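Local coordinates for protein cadherin-related family member 2 (Mus musculus, PDB 5CYX) that probably links neighbouring microvilli of the brush border through calcium-dependent heterophilic adhesion to CDHR5, so controlling how microvilli pack at the apical membrane of epithelial cells, at residues A26-A31 against A55-V60; I76-S81 against A89-I94; L185-S190 against Q201-V206; L218-I223 against A314-W319; D255-S260 against V300-K305. All coordinates share one frame; numbering follows the deposited sequence.

From the N terminus, interaction 1 closes the loop between strands 25-30 and 59-62 of the first cadherin repeat. Interaction 2 then joins the arms of the hairpin 73-81/86-96 in the facing sheet; the two meet where Leu29 CD2 touches Ile78 CD1. In the second repeat, interaction 3 closes a short excursion beside a calcium ion that the first repeat also binds. Interaction 4 closes the longest loop, from residues 218-223, by the calcium ions at the junction of the second and third repeats, to strand 315-324, and interaction 5 is nested within it. Strands 295-304 and 315-324 are neighbours in one sheet, and both contacts touch the same calcium ion. No loops cross.

Interaction 1: residues A26-A31 against A55-V60; sequences AFWLVA and ANTGEV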
# COMPACT_ATOMS: atom_id res chain seq x y z
N ALA A 26 -16.86 30.84 34.00
CA ALA A 26 -16.55 29.43 34.05
C ALA A 26 -17.60 28.70 34.89
O ALA A 26 -17.97 27.57 34.58
CB ALA A 26 -15.20 29.23 34.63
N PHE A 27 -18.04 29.34 35.97
CA PHE A 27 -19.02 28.80 36.86
C PHE A 27 -19.32 29.77 38.00
O PHE A 27 -18.62 30.81 38.17
CB PHE A 27 -18.56 27.46 37.43
CG PHE A 27 -17.21 27.50 38.08
CD1 PHE A 27 -17.08 27.88 39.40
CD2 PHE A 27 -16.07 27.13 37.38
CE1 PHE A 27 -15.81 27.89 40.03
CE2 PHE A 27 -14.81 27.14 38.00
CZ PHE A 27 -14.69 27.53 39.32
N TRP A 28 -20.35 29.40 38.76
CA TRP A 28 -20.83 30.08 39.96
C TRP A 28 -20.57 29.21 41.16
O TRP A 28 -20.94 28.02 41.15
CB TRP A 28 -22.34 30.29 39.89
CG TRP A 28 -22.78 31.22 38.85
CD1 TRP A 28 -23.10 30.91 37.57
CD2 TRP A 28 -22.93 32.63 38.97
NE1 TRP A 28 -23.46 32.04 36.88
CE2 TRP A 28 -23.36 33.11 37.72
CE3 TRP A 28 -22.77 33.52 40.03
CZ2 TRP A 28 -23.62 34.44 37.49
CZ3 TRP A 28 -23.02 34.88 39.79
CH2 TRP A 28 -23.42 35.33 38.53
N LEU A 29 -20.00 29.80 42.20
CA LEU A 29 -19.92 29.16 43.51
C LEU A 29 -21.18 29.55 44.27
O LEU A 29 -21.54 30.73 44.30
CB LEU A 29 -18.70 29.64 44.27
CG LEU A 29 -17.35 29.26 43.68
CD1 LEU A 29 -16.25 30.16 44.26
CD2 LEU A 29 -17.05 27.79 43.92
N VAL A 30 -21.85 28.55 44.86
CA VAL A 30 -23.09 28.72 45.62
C VAL A 30 -22.95 27.91 46.94
O VAL A 30 -22.32 26.89 46.92
CB VAL A 30 -24.27 28.15 44.76
CG1 VAL A 30 -25.57 28.09 45.53
CG2 VAL A 30 -24.45 28.97 43.48
N ALA A 31 -23.49 28.39 48.06
CA ALA A 31 -23.66 27.55 49.31
C ALA A 31 -25.05 26.90 49.23
O ALA A 31 -25.88 27.51 48.61
CB ALA A 31 -23.55 28.46 50.53
N ALA A 55 -16.51 38.16 44.92
CA ALA A 55 -16.53 37.70 46.31
C ALA A 55 -17.93 37.65 46.88
O ALA A 55 -18.20 36.83 47.73
CB ALA A 55 -15.62 38.56 47.17
N ASN A 56 -18.82 38.49 46.37
CA ASN A 56 -20.17 38.60 46.89
C ASN A 56 -21.15 37.70 46.17
O ASN A 56 -21.98 37.08 46.82
CB ASN A 56 -20.66 40.05 46.82
CG ASN A 56 -19.77 40.98 47.60
OD1 ASN A 56 -19.22 41.94 47.04
ND2 ASN A 56 -19.58 40.69 48.87
N THR A 57 -21.06 37.63 44.85
CA THR A 57 -22.05 36.93 44.06
C THR A 57 -21.67 35.50 43.74
O THR A 57 -22.55 34.73 43.35
CB THR A 57 -22.36 37.65 42.73
OG1 THR A 57 -21.30 37.40 41.79
CG2 THR A 57 -22.57 39.14 42.95
N GLY A 58 -20.40 35.15 43.83
CA GLY A 58 -19.91 33.80 43.52
C GLY A 58 -19.57 33.57 42.05
O GLY A 58 -19.14 32.48 41.66
N GLU A 59 -19.77 34.60 41.23
CA GLU A 59 -19.45 34.55 39.82
C GLU A 59 -17.95 34.32 39.64
O GLU A 59 -17.14 35.09 40.13
CB GLU A 59 -19.82 35.89 39.15
CG GLU A 59 -19.77 35.88 37.65
CD GLU A 59 -19.86 37.28 37.06
OE1 GLU A 59 -18.90 38.09 37.20
OE2 GLU A 59 -20.90 37.58 36.47
N VAL A 60 -17.58 33.26 38.92
CA VAL A 60 -16.20 32.97 38.60
C VAL A 60 -15.96 32.98 37.12
O VAL A 60 -16.44 32.12 36.41
CB VAL A 60 -15.71 31.61 39.15
CG1 VAL A 60 -14.23 31.43 38.86
CG2 VAL A 60 -16.01 31.49 40.63
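Phe27 CG lies between the backbone N and the carbonyl carbon (chi1 54°), while Trp28 CG is anti to its carbonyl carbon (chi1 -66°); the phenyl ring meets Val60 on one face of the sheet, the indole Glu59 on the other. Val60 CB sits over one face of the phenyl ring, 4.1 Å from the Phe27 centroid, as a CH-pi contact shifted toward the rim. Leu29 CD1 comes 3.9 Å from Val60 CG2, a branch that also touches Phe27. Across the sheet, Glu59 CG lies 4.1 Å from the centroid of the six-membered ring of Trp28, with Thr57 O at the indole edge. Thr57 OG1 accepts from Glu59 N at 3.2 Å, an ST turn. Glycine suits position 58, where a side chain would strike Leu29 O. Ala26 N and Phe27 N both donate to Val60 O, at 2.8 and 3.2 Å, a classic beta bulge. Trp28 to Val30 extend the pairing into a strand of the second subunit. The chemistry suggests that glutamate can serve at this aromatic site because its aliphatic CB and CG, rather than mainly its carboxylate, pack on the indole face.

Interaction 2: residues I76-S81 against A89-I94; sequences ITISTS and AEMQVI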
# COMPACT_ATOMS: atom_id res chain seq x y z
N ILE A 76 -7.32 23.91 42.57
CA ILE A 76 -7.55 25.22 43.16
C ILE A 76 -8.07 25.06 44.57
O ILE A 76 -8.60 24.03 44.92
CB ILE A 76 -8.55 26.06 42.32
CG1 ILE A 76 -9.83 25.26 42.04
CG2 ILE A 76 -7.90 26.48 41.04
CD1 ILE A 76 -10.95 26.06 41.38
N THR A 77 -7.90 26.08 45.38
CA THR A 77 -8.50 26.14 46.69
C THR A 77 -9.62 27.19 46.65
O THR A 77 -9.39 28.36 46.29
CB THR A 77 -7.43 26.44 47.78
OG1 THR A 77 -6.44 25.40 47.78
CG2 THR A 77 -8.05 26.52 49.16
N ILE A 78 -10.82 26.75 46.98
CA ILE A 78 -11.96 27.60 47.14
C ILE A 78 -12.23 27.83 48.62
O ILE A 78 -12.13 26.90 49.42
CB ILE A 78 -13.21 26.96 46.48
CG1 ILE A 78 -12.99 26.87 44.96
CG2 ILE A 78 -14.45 27.80 46.77
CD1 ILE A 78 -13.84 25.82 44.29
N SER A 79 -12.61 29.05 48.95
CA SER A 79 -12.87 29.46 50.33
C SER A 79 -14.21 30.16 50.44
O SER A 79 -14.64 30.85 49.52
CB SER A 79 -11.77 30.40 50.77
OG SER A 79 -11.81 31.58 49.97
N THR A 80 -14.89 29.94 51.56
CA THR A 80 -16.10 30.68 51.93
C THR A 80 -15.86 31.25 53.31
O THR A 80 -15.24 30.59 54.15
CB THR A 80 -17.34 29.78 52.09
OG1 THR A 80 -16.95 28.62 52.85
CG2 THR A 80 -17.98 29.40 50.74
N SER A 81 -16.39 32.44 53.55
CA SER A 81 -16.25 33.11 54.83
C SER A 81 -17.59 33.72 55.25
O SER A 81 -18.27 34.34 54.44
CB SER A 81 -15.19 34.21 54.77
OG SER A 81 -15.16 34.91 56.00
N ALA A 89 -12.05 24.19 50.68
CA ALA A 89 -11.89 22.87 50.09
C ALA A 89 -11.09 22.99 48.79
O ALA A 89 -11.10 24.03 48.11
CB ALA A 89 -13.24 22.25 49.84
N GLU A 90 -10.36 21.93 48.46
CA GLU A 90 -9.71 21.82 47.17
C GLU A 90 -10.68 21.29 46.13
O GLU A 90 -11.59 20.53 46.45
CB GLU A 90 -8.47 20.96 47.24
CG GLU A 90 -7.39 21.58 48.12
CD GLU A 90 -6.13 20.76 48.21
OE1 GLU A 90 -6.22 19.51 48.15
OE2 GLU A 90 -5.05 21.35 48.37
N MET A 91 -10.49 21.74 44.90
CA MET A 91 -11.31 21.38 43.76
C MET A 91 -10.33 21.11 42.66
O MET A 91 -9.35 21.86 42.48
CB MET A 91 -12.15 22.59 43.35
CG MET A 91 -13.17 22.38 42.27
SD MET A 91 -14.83 22.39 43.00
CE MET A 91 -15.56 20.94 42.23
N GLN A 92 -10.55 20.06 41.92
CA GLN A 92 -9.77 19.81 40.74
C GLN A 92 -10.43 20.36 39.46
O GLN A 92 -11.64 20.23 39.27
CB GLN A 92 -9.51 18.33 40.59
CG GLN A 92 -8.41 18.05 39.59
CD GLN A 92 -8.15 16.57 39.44
OE1 GLN A 92 -9.09 15.76 39.35
NE2 GLN A 92 -6.87 16.20 39.38
N VAL A 93 -9.60 20.93 38.58
CA VAL A 93 -10.00 21.38 37.26
C VAL A 93 -9.45 20.39 36.21
O VAL A 93 -8.25 20.27 36.08
CB VAL A 93 -9.55 22.82 37.00
CG1 VAL A 93 -10.03 23.28 35.64
CG2 VAL A 93 -10.08 23.74 38.07
N ILE A 94 -10.35 19.64 35.54
CA ILE A 94 -9.99 18.88 34.36
C ILE A 94 -10.14 19.81 33.15
O ILE A 94 -11.22 20.37 32.92
CB ILE A 94 -10.88 17.62 34.23
CG1 ILE A 94 -10.87 16.76 35.51
CG2 ILE A 94 -10.47 16.76 33.04
CD1 ILE A 94 -9.46 16.45 36.03
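Met91 packs beside Ile76 and against Ile78 CD1 through the inner part of its chain, which can be followed outward. Met91 CB lies 3.8 Å from Ile76 CG1, with the two side chains side by side and pointing the same way; it is equally near Ile78 CD1. Met91 CG, anti to the backbone N (chi1 -174°), still borders Ile78 CD1 at 4.0 Å. Met91 SD meets that same Ile78 CD1 at 3.8 Å, and beyond SD the bent chain carries CE away from strand 76-81. A flexible, apolar chain suits this place, since CB, CG and SD can all lie against the one methyl. Ile76 CD1 reaches the other way along strand 89-94, to Val93 CG2 at 4.1 Å. Ile76, Ile78, Ala89 and Met91 thus share an apolar face, turned to the core and also met by the second subunit, whose Phe7 packs on Ile78 and Ala89 and whose Val9 packs on Met91. The opposite face carries Thr77 and Glu90, polar residues that meet loosely through Thr77 OG1 and Glu90 CG. Between the faces the backbones pair as an antiparallel hairpin: Ile76 and Met91 exchange two hydrogen bonds, Ile76 N to Met91 O being 2.9 Å, and Ile78 and Ala89 exchange two more. Within the beta sandwich of the first cadherin repeat, the hairpin forms the middle of a four-stranded sheet: strand 40-44 flanks strand 73-81, where Ile78 touches Ile43, and strand 13-17 runs parallel to strand 86-96, where Val93 packs on Val14 and Leu16.

Interaction 3: residues L185-S190 against Q201-V206; sequences LKACDS and QCSQPV. With CA (calcium ion), chain D.
Asp189 and Gln201 meet beside a calcium ion at the junction of the first and second cadherin repeats. Asp189 OD2 binds the calcium ion at 2.5 Å, together with ligands from Asn99, Asn101, Asp131, Asp133 and Ala137. Asp189 OD1 takes the stronger bond from Gln201 N, at 2.9 Å, on its syn side though 35° out of the carboxylate plane, which would help fix the group's rotation; a weak one goes to OD2. Asp189 N returns a bond to Gln201 O, while Gln201 NE2 donates to Asn99 O. Farther along, Ser203 OG lies between its backbone N and carbonyl carbon (chi1 69°), where it accepts from Ala187 N at 3.1 Å and donates to Gln204 O, a small hydroxyl standing in for a backbone carbonyl where the register shifts. An alanine in place of Ser203 would probably leave Ala187 N without its mate. The disulfide between Cys188 SG and Cys202 SG (2.2 Å) adds a covalent tie. At the other end Leu185 and Val206 exchange two backbone bonds, and Leu185 CB packs 4.0 Å from Val206 CG1. Strand 180-189 runs between strands 206-213 and 140-148; Ala187 touches Val140 and Cys188 touches Phe143.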
# COMPACT_ATOMS: atom_id res chain seq x y z
N LEU A 185 1.28 18.50 -1.43
CA LEU A 185 0.54 17.70 -0.41
C LEU A 185 -0.03 18.57 0.67
O LEU A 185 0.38 19.73 0.85
CB LEU A 185 1.44 16.69 0.31
CG LEU A 185 2.58 16.08 -0.46
CD1 LEU A 185 3.38 15.16 0.49
CD2 LEU A 185 2.07 15.27 -1.62
N LYS A 186 -0.98 18.01 1.40
CA LYS A 186 -1.33 18.52 2.72
C LYS A 186 -1.60 17.39 3.72
O LYS A 186 -1.70 16.24 3.34
CB LYS A 186 -2.48 19.52 2.70
CG LYS A 186 -3.79 18.92 2.20
CD LYS A 186 -4.98 19.87 2.36
CE LYS A 186 -6.28 19.08 2.11
NZ LYS A 186 -7.51 19.91 1.95
N ALA A 187 -1.65 17.77 4.99
CA ALA A 187 -1.96 16.86 6.06
C ALA A 187 -3.09 17.50 6.83
O ALA A 187 -3.02 18.68 7.12
CB ALA A 187 -0.72 16.64 6.96
N CYS A 188 -4.15 16.73 7.11
CA CYS A 188 -5.22 17.17 8.00
C CYS A 188 -5.32 16.22 9.18
O CYS A 188 -4.83 15.09 9.13
CB CYS A 188 -6.57 17.24 7.27
SG CYS A 188 -6.50 18.22 5.75
N ASP A 189 -5.95 16.68 10.25
CA ASP A 189 -6.27 15.78 11.31
C ASP A 189 -7.60 15.09 10.91
O ASP A 189 -8.21 15.40 9.85
CB ASP A 189 -6.27 16.47 12.69
CG ASP A 189 -7.20 17.65 12.78
OD1 ASP A 189 -8.26 17.61 12.14
OD2 ASP A 189 -6.85 18.65 13.46
N SER A 190 -8.07 14.24 11.78
CA SER A 190 -9.24 13.41 11.54
C SER A 190 -10.47 14.02 12.26
O SER A 190 -11.46 13.39 12.47
CB SER A 190 -8.95 11.97 12.02
OG SER A 190 -7.76 11.43 11.44
N GLN A 201 -8.57 20.34 11.17
CA GLN A 201 -7.49 21.32 10.84
C GLN A 201 -6.57 20.78 9.76
O GLN A 201 -6.30 19.58 9.74
CB GLN A 201 -6.67 21.65 12.07
CG GLN A 201 -7.48 22.19 13.24
CD GLN A 201 -7.64 23.69 13.22
OE1 GLN A 201 -7.27 24.36 12.25
NE2 GLN A 201 -8.19 24.23 14.29
N CYS A 202 -6.09 21.67 8.88
CA CYS A 202 -5.17 21.29 7.78
C CYS A 202 -3.82 22.04 7.85
O CYS A 202 -3.72 23.11 8.43
CB CYS A 202 -5.85 21.44 6.40
SG CYS A 202 -7.24 20.26 6.07
N SER A 203 -2.77 21.43 7.31
CA SER A 203 -1.46 22.05 7.30
C SER A 203 -1.37 23.08 6.22
O SER A 203 -2.23 23.17 5.36
CB SER A 203 -0.41 21.02 6.97
OG SER A 203 -0.55 20.62 5.62
N GLN A 204 -0.25 23.81 6.23
CA GLN A 204 0.13 24.60 5.06
C GLN A 204 0.53 23.61 3.94
O GLN A 204 0.98 22.52 4.23
CB GLN A 204 1.28 25.61 5.39
CG GLN A 204 2.65 24.98 5.72
CD GLN A 204 3.77 26.03 5.98
OE1 GLN A 204 3.87 27.04 5.28
NE2 GLN A 204 4.63 25.76 6.96
N PRO A 205 0.41 24.02 2.66
CA PRO A 205 0.87 23.19 1.55
C PRO A 205 2.35 22.86 1.69
O PRO A 205 3.13 23.69 2.17
CB PRO A 205 0.72 24.11 0.31
CG PRO A 205 -0.10 25.25 0.76
CD PRO A 205 0.17 25.41 2.21
N VAL A 206 2.71 21.68 1.20
CA VAL A 206 4.09 21.25 1.18
C VAL A 206 4.35 20.67 -0.20
O VAL A 206 3.43 20.14 -0.82
CB VAL A 206 4.25 20.26 2.35
CG1 VAL A 206 4.48 18.80 1.92
CG2 VAL A 206 5.20 20.79 3.39
CA CA D . -5.44 19.01 15.50

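Interaction 4: residues L218-I223 against A314-W319; sequences LDPRFI and AKASMW. With CA (calcium ion), chain F.
Phe222 and Met318 make the aromatic part of this contact. Met318 SD lies over one face of the ring, 3.7 Å from the centroid of Phe222, a Met-aromatic contact displaced toward the rim. Met318 CG, set between its backbone N and carbonyl carbon (chi1 68°), stands more nearly above the centre as a CH-pi partner, 3.8 Å from the centroid of the Phe222 ring. An alanine in place of Phe222 would probably leave the Met318 sulfur without its aromatic face and open a gap between the two sheets. Close packing involves small residues: Ala316 CB comes 3.1 Å from Pro220 O, a tight approach that leaves little room for a larger side chain, and Pro220 CD rests 3.6 Å from Ala314 C. Polar contact is indirect, through a water that accepts from Lys315 N at 3.1 Å and gives a weak bond to Asp219 OD2. The metal interaction belongs to Leu218, whose carbonyl O binds calcium at 2.3 Å alongside Asp248, Asp250 and Glu304, in a linker resembling the cadherin DxNDNxPxF motif. Strand 220-222 edges one sheet of the third repeat, beside strand 240-248, while strand 315-324 belongs to the facing sheet between strands 228-231 and 295-304.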
# COMPACT_ATOMS: atom_id res chain seq x y z
N LEU A 218 16.24 1.89 -23.87
CA LEU A 218 15.69 2.16 -25.17
C LEU A 218 16.83 1.99 -26.16
O LEU A 218 17.98 2.46 -25.93
CB LEU A 218 15.12 3.58 -25.21
CG LEU A 218 13.91 3.83 -24.31
CD1 LEU A 218 13.59 5.30 -24.29
CD2 LEU A 218 12.70 3.05 -24.85
N ASP A 219 16.52 1.33 -27.27
CA ASP A 219 17.52 1.08 -28.30
C ASP A 219 17.85 2.37 -29.07
O ASP A 219 17.08 3.32 -29.03
CB ASP A 219 17.03 -0.03 -29.27
CG ASP A 219 17.09 -1.45 -28.66
OD1 ASP A 219 17.77 -1.66 -27.63
OD2 ASP A 219 16.45 -2.35 -29.23
N PRO A 220 19.01 2.40 -29.75
CA PRO A 220 19.36 3.52 -30.63
C PRO A 220 18.53 3.58 -31.91
O PRO A 220 18.07 2.55 -32.38
CB PRO A 220 20.80 3.23 -31.00
CG PRO A 220 20.88 1.75 -30.95
CD PRO A 220 20.05 1.35 -29.76
N ARG A 221 18.37 4.78 -32.48
CA ARG A 221 17.61 4.98 -33.73
C ARG A 221 18.39 5.77 -34.77
O ARG A 221 18.92 6.84 -34.49
CB ARG A 221 16.34 5.76 -33.45
CG ARG A 221 15.26 4.94 -32.81
CD ARG A 221 14.15 5.84 -32.31
NE ARG A 221 12.83 5.23 -32.50
CZ ARG A 221 12.18 5.11 -33.67
NH1 ARG A 221 10.99 4.52 -33.69
NH2 ARG A 221 12.71 5.54 -34.82
N PHE A 222 18.41 5.25 -35.99
CA PHE A 222 19.01 5.97 -37.10
C PHE A 222 18.30 7.29 -37.36
O PHE A 222 17.11 7.42 -37.14
CB PHE A 222 19.02 5.11 -38.35
CG PHE A 222 20.02 4.01 -38.30
CD1 PHE A 222 21.34 4.24 -38.68
CD2 PHE A 222 19.66 2.74 -37.84
CE1 PHE A 222 22.27 3.23 -38.61
CE2 PHE A 222 20.61 1.73 -37.75
CZ PHE A 222 21.91 1.97 -38.15
N ILE A 223 19.06 8.28 -37.80
CA ILE A 223 18.55 9.62 -38.07
C ILE A 223 17.59 9.65 -39.28
O ILE A 223 16.62 10.39 -39.26
CB ILE A 223 19.75 10.60 -38.28
CG1 ILE A 223 20.52 10.77 -36.96
CG2 ILE A 223 19.31 11.96 -38.80
CD1 ILE A 223 19.66 11.06 -35.75
N ALA A 314 22.16 -3.04 -26.92
CA ALA A 314 21.15 -2.14 -27.41
C ALA A 314 21.58 -1.80 -28.82
O ALA A 314 22.61 -1.13 -29.01
CB ALA A 314 21.09 -0.89 -26.54
N LYS A 315 20.80 -2.29 -29.78
CA LYS A 315 21.15 -2.29 -31.20
C LYS A 315 20.00 -1.84 -32.06
O LYS A 315 18.85 -1.91 -31.67
CB LYS A 315 21.49 -3.70 -31.69
CG LYS A 315 22.65 -4.39 -30.98
CD LYS A 315 22.90 -5.77 -31.59
CE LYS A 315 21.83 -6.76 -31.17
NZ LYS A 315 21.92 -8.01 -31.96
N ALA A 316 20.33 -1.44 -33.28
CA ALA A 316 19.35 -1.23 -34.34
C ALA A 316 20.06 -1.45 -35.65
O ALA A 316 21.30 -1.35 -35.72
CB ALA A 316 18.75 0.16 -34.29
N SER A 317 19.29 -1.78 -36.69
CA SER A 317 19.87 -2.09 -37.98
C SER A 317 19.09 -1.50 -39.14
O SER A 317 17.90 -1.21 -39.01
CB SER A 317 19.98 -3.60 -38.15
OG SER A 317 18.71 -4.19 -38.12
N MET A 318 19.78 -1.30 -40.25
CA MET A 318 19.10 -0.96 -41.49
C MET A 318 20.02 -1.14 -42.66
O MET A 318 21.24 -1.28 -42.50
CB MET A 318 18.61 0.49 -41.49
CG MET A 318 19.74 1.52 -41.51
SD MET A 318 18.88 3.08 -41.28
CE MET A 318 19.97 4.16 -42.11
N TRP A 319 19.37 -1.11 -43.83
CA TRP A 319 19.96 -1.32 -45.13
C TRP A 319 20.25 0.01 -45.81
O TRP A 319 19.47 0.96 -45.70
CB TRP A 319 19.00 -2.13 -46.03
CG TRP A 319 18.91 -3.52 -45.58
CD1 TRP A 319 18.05 -4.02 -44.67
CD2 TRP A 319 19.76 -4.61 -45.98
NE1 TRP A 319 18.30 -5.36 -44.47
CE2 TRP A 319 19.34 -5.75 -45.27
CE3 TRP A 319 20.85 -4.72 -46.86
CZ2 TRP A 319 19.94 -7.00 -45.41
CZ3 TRP A 319 21.46 -5.97 -47.02
CH2 TRP A 319 20.99 -7.10 -46.29
CA CA F . 19.92 3.25 -24.94
O HOH W 1 18.57 -4.28 -29.10
O HOH W 2 19.86 0.96 -23.83
O HOH W 3 21.43 4.20 -23.19

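Interaction 5: residues D255-S260 against V300-K305; sequences DIVTYS and VTATEK. With CA (calcium ion), chain F.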
# COMPACT_ATOMS: atom_id res chain seq x y z
N ASP A 255 24.47 7.68 -24.82
CA ASP A 255 25.57 6.72 -24.86
C ASP A 255 26.16 6.80 -26.26
O ASP A 255 25.43 6.99 -27.22
CB ASP A 255 25.00 5.29 -24.63
CG ASP A 255 26.07 4.25 -24.26
OD1 ASP A 255 27.27 4.57 -24.20
OD2 ASP A 255 25.70 3.08 -24.04
N ILE A 256 27.47 6.61 -26.38
CA ILE A 256 28.12 6.55 -27.67
C ILE A 256 27.64 5.32 -28.48
O ILE A 256 27.34 4.27 -27.91
CB ILE A 256 29.66 6.45 -27.50
CG1 ILE A 256 30.21 7.71 -26.80
CG2 ILE A 256 30.34 6.31 -28.86
CD1 ILE A 256 31.70 7.65 -26.48
N VAL A 257 27.60 5.46 -29.81
CA VAL A 257 27.22 4.36 -30.68
C VAL A 257 28.35 3.95 -31.61
O VAL A 257 29.04 4.81 -32.13
CB VAL A 257 25.97 4.74 -31.51
CG1 VAL A 257 25.70 3.69 -32.55
CG2 VAL A 257 24.78 4.91 -30.60
N THR A 258 28.52 2.64 -31.82
CA THR A 258 29.41 2.13 -32.85
C THR A 258 28.61 1.38 -33.89
O THR A 258 27.42 1.13 -33.71
CB THR A 258 30.51 1.23 -32.30
OG1 THR A 258 29.93 0.09 -31.68
CG2 THR A 258 31.31 1.96 -31.29
N TYR A 259 29.25 1.05 -35.00
CA TYR A 259 28.57 0.53 -36.18
C TYR A 259 29.35 -0.65 -36.69
O TYR A 259 30.54 -0.73 -36.50
CB TYR A 259 28.50 1.61 -37.29
CG TYR A 259 27.89 2.92 -36.80
CD1 TYR A 259 28.66 3.93 -36.20
CD2 TYR A 259 26.55 3.13 -36.93
CE1 TYR A 259 28.06 5.11 -35.74
CE2 TYR A 259 25.96 4.29 -36.48
CZ TYR A 259 26.69 5.28 -35.91
OH TYR A 259 25.99 6.38 -35.49
N SER A 260 28.68 -1.58 -37.34
CA SER A 260 29.33 -2.66 -38.10
C SER A 260 28.41 -3.01 -39.26
O SER A 260 27.23 -2.76 -39.20
CB SER A 260 29.58 -3.88 -37.21
OG SER A 260 28.36 -4.29 -36.58
N VAL A 300 23.71 -2.10 -42.05
CA VAL A 300 24.46 -1.48 -40.99
C VAL A 300 23.73 -1.66 -39.65
O VAL A 300 22.51 -1.40 -39.52
CB VAL A 300 24.69 0.02 -41.28
CG1 VAL A 300 25.31 0.72 -40.08
CG2 VAL A 300 25.60 0.17 -42.49
N THR A 301 24.51 -2.10 -38.67
CA THR A 301 24.03 -2.34 -37.32
C THR A 301 24.74 -1.32 -36.43
O THR A 301 25.94 -1.18 -36.53
CB THR A 301 24.37 -3.77 -36.86
OG1 THR A 301 23.64 -4.69 -37.68
CG2 THR A 301 24.01 -4.00 -35.41
N ALA A 302 23.96 -0.60 -35.63
CA ALA A 302 24.45 0.35 -34.65
C ALA A 302 24.24 -0.27 -33.29
O ALA A 302 23.18 -0.78 -33.01
CB ALA A 302 23.67 1.65 -34.76
N THR A 303 25.25 -0.20 -32.44
CA THR A 303 25.25 -0.81 -31.12
C THR A 303 25.77 0.22 -30.12
O THR A 303 26.83 0.82 -30.33
CB THR A 303 26.17 -2.05 -31.09
OG1 THR A 303 25.85 -2.93 -32.18
CG2 THR A 303 26.03 -2.81 -29.81
N GLU A 304 25.03 0.42 -29.04
CA GLU A 304 25.47 1.28 -27.95
C GLU A 304 26.68 0.66 -27.31
O GLU A 304 26.88 -0.55 -27.36
CB GLU A 304 24.35 1.52 -26.95
CG GLU A 304 23.22 2.35 -27.55
CD GLU A 304 22.02 2.57 -26.65
OE1 GLU A 304 22.11 2.41 -25.43
OE2 GLU A 304 20.98 3.00 -27.15
N LYS A 305 27.52 1.48 -26.71
CA LYS A 305 28.76 0.98 -26.15
C LYS A 305 28.55 0.24 -24.86
O LYS A 305 29.23 -0.72 -24.59
CB LYS A 305 29.78 2.10 -25.99
CG LYS A 305 30.39 2.51 -27.33
CD LYS A 305 31.69 3.31 -27.20
CE LYS A 305 32.88 2.45 -26.84
NZ LYS A 305 34.09 3.30 -26.62
CA CA F . 19.92 3.25 -24.94
O HOH W 4 23.68 2.78 -22.53
O HOH W 5 27.30 -2.54 -34.42
O HOH W 2 19.86 0.96 -23.83
O HOH W 3 21.43 4.20 -23.19
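Tyr259, its CG anti to the carbonyl carbon (chi1 -54°), turns its ring against Ala302 and Val300. Ala302 CB approaches Tyr259 CE2 at 3.9 Å, and Val300 CG1 also comes near CD2, both obliquely to the ring. Over one ring face lies Val257 CG1, 3.8 Å above the Tyr259 plane and shifted toward the rim; this methyl also touches Ala302 CB. The phenol oxygen is bonded elsewhere, to Ala246 N, so tyrosine joins an apolar flank to a polar tip. The other flat groups are the carboxylates of Asp255 and Glu304, turned 72° apart. Glu304 is bidentate, its OE1 and OE2 binding calcium at 2.4 and 2.5 Å, and the site is completed by Leu218, Asp248, Asp250 and waters. Asp255 OD2 accepts from Asn306 N and lies beside Glu304 CB. The segments belong to neighbouring antiparallel strands of the cadherin beta sandwich, Asp255 lying in the loop that leads into edge strand 257-264, and strand 295-304 carrying Glu304 to the calcium site. Val257, Tyr259, Ala302 and Glu304 share one face. Thr258, Ser260, Thr301 and Thr303 occupy the other, where hydroxyls can meet water and branched threonines suit extended backbone. Thr258 with Thr303, and Ser260 with Thr301, each exchange two backbone hydrogen bonds. A water bridges this polar face: it donates to Thr301 O at 2.9 Å and is hydrogen-bonded to Ser260 OG and Thr303 OG1. Near the calcium end Lys305 N donates to Ile256 O, and the lysine methylenes run beside isoleucine, Lys305 CD lying 3.7 Å from Ile256 CG2.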